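Local coordinates for short chain dehydrogenase (Rhodopseudomonas palustris, PDB 3H7A), which is a short-chain dehydrogenase, a Rossmann-fold oxidoreductase that probably uses NAD(H) or NADP(H) as its cofactor, at the interface of chains A and B. Numbering follows the deposited sequence. Chains: chain A/B, short chain dehydrogenase.

The interface of chains A and B. Residues chain A 68, 116, 119, 123; chain B 102-104, 107.
A:Phe119 and B:Phe107 lie face to face across a helix-packing interface of the kind by which short-chain dehydrogenases commonly pair, although the structure alone does not prove this dimer in solution. Both come from helix 104-132 of their own chain, and two-fold symmetry repeats the contact with the chains exchanged, an instance of how a symmetric helix interface can be built from aromatic stacking with a charged pair beside it. The two side chains run antiparallel, each ring laid over a face of the other with the planes 3° from parallel. A:Phe119 has CG anti to its backbone N (chi1 161°), which carries the ring across to B:Phe107. Its rim atom CZ meets the carbonyl O of B:Thr102 in the ring plane and packs 3.7 Å from the methyl CG2 of B:Thr102. With an alanine at A:Phe119, B:Phe107 would probably lose its stacking partner and B:Thr102 CG2 its aromatic neighbour. A:Trp116 extends the apolar patch edge-on, with its CE3 3.5 Å from B:Phe107 CD2 and its CH2 against B:Asp104 CB. Beside the rings, the guanidinium of A:Arg123 forms a salt bridge with the carboxylate of B:Asp104, the planes 32° apart; the modelled separation is too short to be trusted in detail. A water lies 2.9 Å from B:Asp104 OD2 and also reaches A:Glu68 OE2, which may ease the proximity of two acidic groups. Farther back, A:Glu68 OE1 accepts a weak hydrogen bond from the indole A:Trp116 NE1 (3.3 Å), which may help to orient the indole.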
loop_
_atom_site.group_PDB
_atom_site.type_symbol
_atom_site.label_atom_id
_atom_site.label_comp_id
_atom_site.label_asym_id
_atom_site.label_seq_id
_atom_site.Cartn_x
_atom_site.Cartn_y
_atom_site.Cartn_z
ATOM N N GLU A 68 12.627 -15.708 25.232
ATOM C CA GLU A 68 13.435 -16.189 24.105
ATOM C C GLU A 68 14.120 -17.548 24.358
ATOM O O GLU A 68 14.251 -18.352 23.430
ATOM C CB GLU A 68 14.448 -15.110 23.649
ATOM C CG GLU A 68 15.496 -14.678 24.698
ATOM C CD GLU A 68 15.031 -13.532 25.595
ATOM O OE1 GLU A 68 13.799 -13.324 25.731
ATOM O OE2 GLU A 68 15.905 -12.838 26.158
ATOM N N TRP A 116 8.395 -9.448 19.262
ATOM C CA TRP A 116 9.620 -10.043 19.816
ATOM C C TRP A 116 9.607 -11.566 19.701
ATOM O O TRP A 116 10.524 -12.178 19.139
ATOM C CB TRP A 116 9.770 -9.683 21.287
ATOM C CG TRP A 116 10.847 -10.406 22.024
ATOM C CD1 TRP A 116 10.685 -11.302 23.055
ATOM C CD2 TRP A 116 12.267 -10.301 21.806
ATOM N NE1 TRP A 116 11.909 -11.744 23.490
ATOM C CE2 TRP A 116 12.896 -11.151 22.745
ATOM C CE3 TRP A 116 13.064 -9.553 20.922
ATOM C CZ2 TRP A 116 14.289 -11.291 22.817
ATOM C CZ3 TRP A 116 14.452 -9.694 20.984
ATOM C CH2 TRP A 116 15.052 -10.547 21.938
ATOM N N PHE A 119 9.892 -12.706 16.083
ATOM C CA PHE A 119 11.271 -12.557 15.632
ATOM C C PHE A 119 12.169 -13.714 16.092
ATOM O O PHE A 119 12.893 -14.303 15.292
ATOM C CB PHE A 119 11.850 -11.223 16.115
ATOM C CG PHE A 119 13.348 -11.184 16.084
ATOM C CD1 PHE A 119 14.027 -11.183 14.867
ATOM C CD2 PHE A 119 14.084 -11.171 17.269
ATOM C CE1 PHE A 119 15.414 -11.178 14.821
ATOM C CE2 PHE A 119 15.483 -11.153 17.235
ATOM C CZ PHE A 119 16.141 -11.156 16.002
ATOM N N ARG A 123 13.819 -16.419 13.651
ATOM C CA ARG A 123 15.274 -16.551 13.615
ATOM C C ARG A 123 15.684 -17.967 14.003
ATOM O O ARG A 123 16.479 -18.604 13.301
ATOM C CB ARG A 123 15.980 -15.491 14.481
ATOM C CG ARG A 123 17.366 -15.930 14.967
ATOM C CD ARG A 123 18.381 -14.816 15.199
ATOM N NE ARG A 123 18.044 -13.893 16.281
ATOM C CZ ARG A 123 18.069 -14.180 17.581
ATOM N NH1 ARG A 123 17.740 -13.245 18.456
ATOM N NH2 ARG A 123 18.396 -15.390 18.020
ATOM N N THR B 102 21.235 -11.325 13.623
ATOM C CA THR B 102 20.504 -10.248 14.288
ATOM C C THR B 102 20.297 -10.728 15.720
ATOM O O THR B 102 19.495 -11.619 15.977
ATOM C CB THR B 102 19.153 -9.919 13.554
ATOM O OG1 THR B 102 19.401 -9.552 12.183
ATOM C CG2 THR B 102 18.404 -8.803 14.241
ATOM N N THR B 103 21.042 -10.140 16.645
ATOM C CA THR B 103 21.121 -10.628 18.023
ATOM C C THR B 103 19.891 -10.183 18.808
ATOM O O THR B 103 19.151 -9.297 18.360
ATOM C CB THR B 103 22.411 -10.141 18.709
ATOM O OG1 THR B 103 22.422 -8.710 18.738
ATOM C CG2 THR B 103 23.671 -10.632 17.943
ATOM N N ASP B 104 19.640 -10.844 19.940
ATOM C CA ASP B 104 18.619 -10.411 20.892
ATOM C C ASP B 104 18.828 -8.952 21.280
ATOM O O ASP B 104 17.890 -8.159 21.265
ATOM C CB ASP B 104 18.646 -11.292 22.144
ATOM C CG ASP B 104 18.350 -12.746 21.841
ATOM O OD1 ASP B 104 17.933 -13.030 20.706
ATOM O OD2 ASP B 104 18.520 -13.611 22.735
ATOM N N PHE B 107 18.051 -6.370 18.194
ATOM C CA PHE B 107 16.612 -6.273 17.969
ATOM C C PHE B 107 15.902 -5.466 19.078
ATOM O O PHE B 107 15.122 -4.564 18.760
ATOM C CB PHE B 107 15.983 -7.664 17.785
ATOM C CG PHE B 107 14.572 -7.642 17.180
ATOM C CD1 PHE B 107 14.383 -7.702 15.794
ATOM C CD2 PHE B 107 13.435 -7.583 18.000
ATOM C CE1 PHE B 107 13.085 -7.678 15.216
ATOM C CE2 PHE B 107 12.147 -7.580 17.452
ATOM C CZ PHE B 107 11.969 -7.607 16.057
HETATM O O HOH W 1 18.333 -13.116 25.625
#